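Local coordinates for Alpha/beta hydrolase fold protein (Chitinophaga pinensis, PDB 4PW0) that probably acts as a hydrolase of the alpha/beta hydrolase fold, though its substrate is not established, at residues A[135-149]-A[234-246]. Residues are numbered along the deposited sequence; the frame is centred on the assembly and turned at random.
Sequences AAPQGVKVLHTFPDL and DEMMDTYNSYELF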
loop_
_atom_site.group_PDB
_atom_site.type_symbol
_atom_site.label_atom_id
_atom_site.label_comp_id
_atom_site.label_asym_id
_atom_site.label_seq_id
_atom_site.Cartn_x
_atom_site.Cartn_y
_atom_site.Cartn_z
ATOM N N ALA A 135 5.021 -5.427 -12.505
ATOM C CA ALA A 135 6.077 -6.318 -12.960
ATOM C C ALA A 135 6.109 -7.617 -12.163
ATOM O O ALA A 135 5.080 -8.027 -11.603
ATOM C CB ALA A 135 7.414 -5.593 -13.000
ATOM N N ALA A 136 7.256 -8.313 -12.199
ATOM C CA ALA A 136 7.316 -9.687 -11.697
ATOM C C ALA A 136 8.790 -10.050 -11.621
ATOM O O ALA A 136 9.604 -9.475 -12.345
ATOM C CB ALA A 136 6.580 -10.659 -12.625
ATOM N N PRO A 137 9.110 -11.023 -10.757
ATOM C CA PRO A 137 10.500 -11.506 -10.754
ATOM C C PRO A 137 10.846 -12.360 -11.992
ATOM O O PRO A 137 9.954 -12.838 -12.696
ATOM C CB PRO A 137 10.556 -12.361 -9.523
ATOM C CG PRO A 137 9.193 -12.592 -9.064
ATOM C CD PRO A 137 8.237 -11.768 -9.826
ATOM N N GLN A 138 12.138 -12.575 -12.186
ATOM C CA GLN A 138 12.604 -13.510 -13.187
ATOM C C GLN A 138 11.946 -14.880 -12.992
ATOM O O GLN A 138 11.757 -15.346 -11.877
ATOM C CB GLN A 138 14.105 -13.733 -13.089
ATOM C CG GLN A 138 14.982 -12.572 -13.453
ATOM C CD GLN A 138 16.444 -12.900 -13.340
ATOM O OE1 GLN A 138 16.861 -13.528 -12.371
ATOM N NE2 GLN A 138 17.232 -12.444 -14.277
ATOM N N GLY A 139 11.704 -15.551 -14.114
ATOM C CA GLY A 139 11.355 -16.962 -14.104
ATOM C C GLY A 139 9.892 -17.300 -14.015
ATOM O O GLY A 139 9.495 -18.462 -14.009
ATOM N N VAL A 140 9.033 -16.287 -13.973
ATOM C CA VAL A 140 7.625 -16.560 -13.737
ATOM C C VAL A 140 6.937 -17.178 -14.942
ATOM O O VAL A 140 7.111 -16.738 -16.088
ATOM C CB VAL A 140 6.884 -15.275 -13.317
ATOM C CG1 VAL A 140 7.281 -14.888 -11.895
ATOM C CG2 VAL A 140 7.059 -14.103 -14.299
ATOM N N LYS A 141 6.113 -18.192 -14.679
ATOM C CA LYS A 141 5.460 -18.953 -15.725
ATOM C C LYS A 141 4.479 -18.130 -16.553
ATOM O O LYS A 141 4.249 -18.412 -17.723
ATOM C CB LYS A 141 4.757 -20.173 -15.107
ATOM C CG LYS A 141 5.632 -21.083 -14.257
ATOM C CD LYS A 141 6.874 -21.588 -14.980
ATOM C CE LYS A 141 7.510 -22.738 -14.217
ATOM N NZ LYS A 141 8.905 -22.921 -14.681
ATOM N N VAL A 142 3.877 -17.104 -15.963
ATOM C CA VAL A 142 2.867 -16.331 -16.687
ATOM C C VAL A 142 3.473 -15.703 -17.950
ATOM O O VAL A 142 2.775 -15.532 -18.939
ATOM C CB VAL A 142 2.212 -15.250 -15.781
ATOM C CG1 VAL A 142 3.213 -14.188 -15.370
ATOM C CG2 VAL A 142 0.988 -14.616 -16.436
ATOM N N LEU A 143 4.759 -15.358 -17.917
ATOM C CA LEU A 143 5.374 -14.704 -19.055
ATOM C C LEU A 143 5.663 -15.689 -20.190
ATOM O O LEU A 143 5.926 -15.257 -21.294
ATOM C CB LEU A 143 6.655 -13.989 -18.649
ATOM C CG LEU A 143 6.385 -12.720 -17.812
ATOM C CD1 LEU A 143 7.682 -12.157 -17.305
ATOM C CD2 LEU A 143 5.604 -11.656 -18.607
ATOM N N HIS A 144 5.584 -17.003 -19.929
ATOM C CA HIS A 144 5.761 -17.950 -21.031
ATOM C C HIS A 144 4.694 -17.756 -22.082
ATOM O O HIS A 144 4.905 -18.079 -23.265
ATOM C CB HIS A 144 5.696 -19.400 -20.524
ATOM C CG HIS A 144 6.749 -19.755 -19.524
ATOM N ND1 HIS A 144 6.917 -21.039 -19.054
ATOM C CD2 HIS A 144 7.633 -18.990 -18.849
ATOM C CE1 HIS A 144 7.898 -21.051 -18.177
ATOM N NE2 HIS A 144 8.332 -19.817 -18.014
ATOM N N THR A 145 3.539 -17.245 -21.681
ATOM C CA THR A 145 2.436 -16.981 -22.601
ATOM C C THR A 145 2.240 -15.528 -22.993
ATOM O O THR A 145 1.245 -15.151 -23.595
ATOM C CB THR A 145 1.143 -17.581 -22.122
ATOM O OG1 THR A 145 0.825 -17.074 -20.853
ATOM C CG2 THR A 145 1.241 -19.174 -22.157
ATOM N N PHE A 146 3.242 -14.717 -22.681
ATOM C CA PHE A 146 3.224 -13.318 -23.078
ATOM C C PHE A 146 3.039 -13.152 -24.592
ATOM O O PHE A 146 2.245 -12.319 -24.987
ATOM C CB PHE A 146 4.487 -12.587 -22.573
ATOM C CG PHE A 146 4.548 -11.173 -22.986
ATOM C CD1 PHE A 146 3.795 -10.255 -22.346
ATOM C CD2 PHE A 146 5.409 -10.735 -24.002
ATOM C CE1 PHE A 146 3.840 -8.930 -22.696
ATOM C CE2 PHE A 146 5.457 -9.409 -24.343
ATOM C CZ PHE A 146 4.652 -8.497 -23.701
ATOM N N PRO A 147 3.738 -13.962 -25.424
ATOM C CA PRO A 147 3.473 -13.787 -26.862
ATOM C C PRO A 147 2.015 -13.999 -27.259
ATOM O O PRO A 147 1.521 -13.278 -28.127
ATOM C CB PRO A 147 4.413 -14.819 -27.518
ATOM C CG PRO A 147 5.536 -14.969 -26.551
ATOM C CD PRO A 147 4.822 -14.923 -25.191
ATOM N N ASP A 148 1.332 -14.965 -26.655
ATOM C CA ASP A 148 -0.086 -15.169 -26.954
ATOM C C ASP A 148 -0.952 -14.041 -26.430
ATOM O O ASP A 148 -1.984 -13.734 -27.045
ATOM C CB ASP A 148 -0.565 -16.523 -26.513
ATOM C CG ASP A 148 -0.033 -17.644 -27.423
ATOM O OD1 ASP A 148 0.066 -17.401 -28.640
ATOM O OD2 ASP A 148 0.332 -18.719 -26.939
ATOM N N LEU A 149 -0.563 -13.404 -25.319
ATOM C CA LEU A 149 -1.327 -12.244 -24.840
ATOM C C LEU A 149 -1.251 -11.127 -25.873
ATOM O O LEU A 149 -2.246 -10.480 -26.197
ATOM C CB LEU A 149 -0.780 -11.801 -23.496
ATOM C CG LEU A 149 -1.494 -10.619 -22.877
ATOM C CD1 LEU A 149 -2.890 -10.961 -22.428
ATOM C CD2 LEU A 149 -0.630 -10.041 -21.761
ATOM N N ASP A 234 -3.606 -8.071 -12.744
ATOM C CA ASP A 234 -2.698 -7.833 -13.858
ATOM C C ASP A 234 -2.567 -9.184 -14.604
ATOM O O ASP A 234 -1.927 -10.115 -14.134
ATOM C CB ASP A 234 -1.341 -7.329 -13.375
ATOM C CG ASP A 234 -0.357 -7.103 -14.479
ATOM O OD1 ASP A 234 -0.506 -7.669 -15.567
ATOM O OD2 ASP A 234 0.631 -6.329 -14.237
ATOM N N GLU A 235 -3.257 -9.282 -15.744
ATOM C CA GLU A 235 -3.241 -10.490 -16.584
ATOM C C GLU A 235 -1.863 -10.839 -17.155
ATOM O O GLU A 235 -1.533 -12.015 -17.384
ATOM C CB GLU A 235 -4.238 -10.332 -17.768
ATOM C CG GLU A 235 -4.324 -11.564 -18.660
ATOM C CD GLU A 235 -5.439 -11.604 -19.712
ATOM O OE1 GLU A 235 -6.015 -10.564 -20.114
ATOM O OE2 GLU A 235 -5.725 -12.756 -20.157
HETATM N N MSE A 236 -1.071 -9.808 -17.461
HETATM C CA MSE A 236 0.230 -9.998 -18.072
HETATM C C MSE A 236 1.240 -10.588 -17.095
HETATM O O MSE A 236 2.048 -11.434 -17.469
HETATM C CB MSE A 236 0.706 -8.619 -18.584
HETATM C CG MSE A 236 2.063 -8.678 -19.264
HETATM SE SE MSE A 236 2.711 -6.898 -19.742
HETATM C CE MSE A 236 1.297 -6.416 -20.971
HETATM N N MSE A 237 1.223 -10.066 -15.856
HETATM C CA MSE A 237 2.279 -10.337 -14.891
HETATM C C MSE A 237 1.842 -11.231 -13.736
HETATM O O MSE A 237 2.730 -11.729 -13.030
HETATM C CB MSE A 237 2.753 -9.026 -14.280
HETATM C CG MSE A 237 3.333 -8.032 -15.277
HETATM SE SE MSE A 237 5.037 -8.676 -16.000
HETATM C CE MSE A 237 5.432 -7.148 -17.120
ATOM N N ASP A 238 0.524 -11.375 -13.539
ATOM C CA ASP A 238 -0.158 -12.064 -12.399
ATOM C C ASP A 238 0.049 -11.196 -11.133
ATOM O O ASP A 238 1.173 -11.068 -10.640
ATOM C CB ASP A 238 0.342 -13.512 -12.211
ATOM C CG ASP A 238 -0.471 -14.292 -11.187
ATOM O OD1 ASP A 238 -1.195 -13.696 -10.368
ATOM O OD2 ASP A 238 -0.426 -15.550 -11.262
ATOM N N THR A 239 -1.025 -10.652 -10.607
ATOM C CA THR A 239 -0.950 -9.876 -9.396
ATOM C C THR A 239 -0.207 -10.612 -8.288
ATOM O O THR A 239 0.523 -9.981 -7.521
ATOM C CB THR A 239 -2.342 -9.453 -8.984
ATOM O OG1 THR A 239 -2.817 -8.519 -9.964
ATOM C CG2 THR A 239 -2.379 -8.818 -7.593
ATOM N N TYR A 240 -0.386 -11.934 -8.178
ATOM C CA TYR A 240 0.276 -12.650 -7.093
ATOM C C TYR A 240 1.774 -12.561 -7.151
ATOM O O TYR A 240 2.462 -12.612 -6.124
ATOM C CB TYR A 240 -0.171 -14.119 -7.083
ATOM C CG TYR A 240 0.280 -14.837 -5.841
ATOM C CD1 TYR A 240 -0.387 -14.707 -4.674
ATOM C CD2 TYR A 240 1.422 -15.577 -5.874
ATOM C CE1 TYR A 240 0.050 -15.334 -3.520
ATOM C CE2 TYR A 240 1.907 -16.207 -4.727
ATOM C CZ TYR A 240 1.197 -16.091 -3.564
ATOM O OH TYR A 240 1.627 -16.696 -2.398
ATOM N N ASN A 241 2.315 -12.364 -8.344
ATOM C CA ASN A 241 3.766 -12.181 -8.464
ATOM C C ASN A 241 4.304 -10.902 -7.810
ATOM O O ASN A 241 5.507 -10.818 -7.509
ATOM C CB ASN A 241 4.231 -12.313 -9.896
ATOM C CG ASN A 241 4.200 -13.745 -10.348
ATOM O OD1 ASN A 241 4.525 -14.663 -9.562
ATOM N ND2 ASN A 241 3.852 -13.959 -11.599
ATOM N N SER A 242 3.430 -9.923 -7.568
ATOM C CA SER A 242 3.824 -8.757 -6.803
ATOM C C SER A 242 3.841 -9.071 -5.308
ATOM O O SER A 242 4.701 -8.539 -4.562
ATOM C CB SER A 242 2.932 -7.566 -7.127
ATOM O OG SER A 242 3.212 -7.087 -8.447
ATOM N N TYR A 243 2.906 -9.895 -4.863
ATOM C CA TYR A 243 3.000 -10.452 -3.513
ATOM C C TYR A 243 4.279 -11.275 -3.357
ATOM O O TYR A 243 4.974 -11.176 -2.339
ATOM C CB TYR A 243 1.746 -11.237 -3.143
ATOM C CG TYR A 243 1.705 -11.738 -1.712
ATOM C CD1 TYR A 243 1.960 -10.910 -0.672
ATOM C CD2 TYR A 243 1.472 -13.068 -1.429
ATOM C CE1 TYR A 243 1.934 -11.335 0.610
ATOM C CE2 TYR A 243 1.479 -13.517 -0.131
ATOM C CZ TYR A 243 1.685 -12.599 0.885
ATOM O OH TYR A 243 1.643 -12.962 2.193
ATOM N N GLU A 244 4.655 -12.045 -4.382
ATOM C CA GLU A 244 5.928 -12.767 -4.343
ATOM C C GLU A 244 7.122 -11.847 -4.214
ATOM O O GLU A 244 8.041 -12.115 -3.423
ATOM C CB GLU A 244 6.137 -13.654 -5.586
ATOM C CG GLU A 244 5.315 -14.923 -5.554
ATOM C CD GLU A 244 5.873 -15.973 -4.598
ATOM O OE1 GLU A 244 6.914 -15.697 -3.933
ATOM O OE2 GLU A 244 5.284 -17.071 -4.527
ATOM N N LEU A 245 7.141 -10.747 -4.964
ATOM C CA LEU A 245 8.199 -9.751 -4.800
ATOM C C LEU A 245 8.263 -9.280 -3.357
ATOM O O LEU A 245 9.351 -9.180 -2.753
ATOM C CB LEU A 245 8.052 -8.545 -5.758
ATOM C CG LEU A 245 8.441 -8.771 -7.221
ATOM C CD1 LEU A 245 7.910 -7.655 -8.071
ATOM C CD2 LEU A 245 9.960 -8.884 -7.370
ATOM N N PHE A 246 7.123 -8.940 -2.795
ATOM C CA PHE A 246 7.045 -8.447 -1.419
ATOM C C PHE A 246 7.563 -9.509 -0.423
ATOM O O PHE A 246 8.313 -9.178 0.521
ATOM C CB PHE A 246 5.590 -8.106 -1.063
ATOM C CG PHE A 246 5.368 -7.826 0.402
ATOM C CD1 PHE A 246 5.716 -6.604 0.966
ATOM C CD2 PHE A 246 4.840 -8.812 1.215
ATOM C CE1 PHE A 246 5.576 -6.391 2.326
ATOM C CE2 PHE A 246 4.702 -8.596 2.564
ATOM C CZ PHE A 246 5.066 -7.367 3.116
HETATM O O HOH W 1 2.685 -8.738 -10.575
HETATM O O HOH W 2 4.633 -4.954 -9.592
HETATM O O HOH W 3 3.616 -16.708 -12.944
HETATM O O HOH W 4 2.007 -12.881 -19.870
#
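Asn241 turns CG away from its carbonyl carbon (chi1 -73°), which lays the amide against Val140, while Val142 swings CG2 anti to the backbone N and drops CG1 between N and carbonyl carbon (chi1 66°), which sets both methyls against the carbonyls of Glu235, Met236 and Met237. Val142 CG1 sits 3.4 Å from Met237 O. That same Met237 O takes a nearly straight bond from Asn241 ND2 (2.9 Å, 165°), and the acceptor lies close to the plane of the Asn241 amide; the second hydrogen of ND2 goes to a water that also accepts from Val142 N. Val140 meets this amide from the opposite direction, its CG1 3.6 Å from Asn241 ND2. Pro137 and Leu245 cross obliquely, CD to CG 4.0 Å. A leucine in place of Asn241 would probably leave Met237 O without its side-chain donor and break the water bridge from Val142 N.

Farther along, Met236, modelled like Met237 as selenomethionine, runs beside Phe146, its SE 3.8 Å from ring atom CE1 and its CE at the ring edge, a Met-aromatic contact; Phe45 meets the same ring edge-to-face. Leu149 crosses Met236, CD2 to CB 3.7 Å, and its CD1 lies against the carboxylate of Glu235, which in the conformer given is salt-bridged to Arg152. No direct hydrogen bond joins the segments; waters do, one linking Val142 O to Met236 O, another gripping Ala135 O, Asp238 O and Ser242 OG.

Met237 packs its SE on Leu143 CD2 and also touches Ser110. Asp234 OD1 accepts from Met237 N in an Asx motif, while OD2 bonds His262 ND1. That bond, and the place just after strand 226-231, mark this as the loop that in alpha/beta hydrolases carries the acid of a probable Ser110-His262-Asp234 catalytic triad.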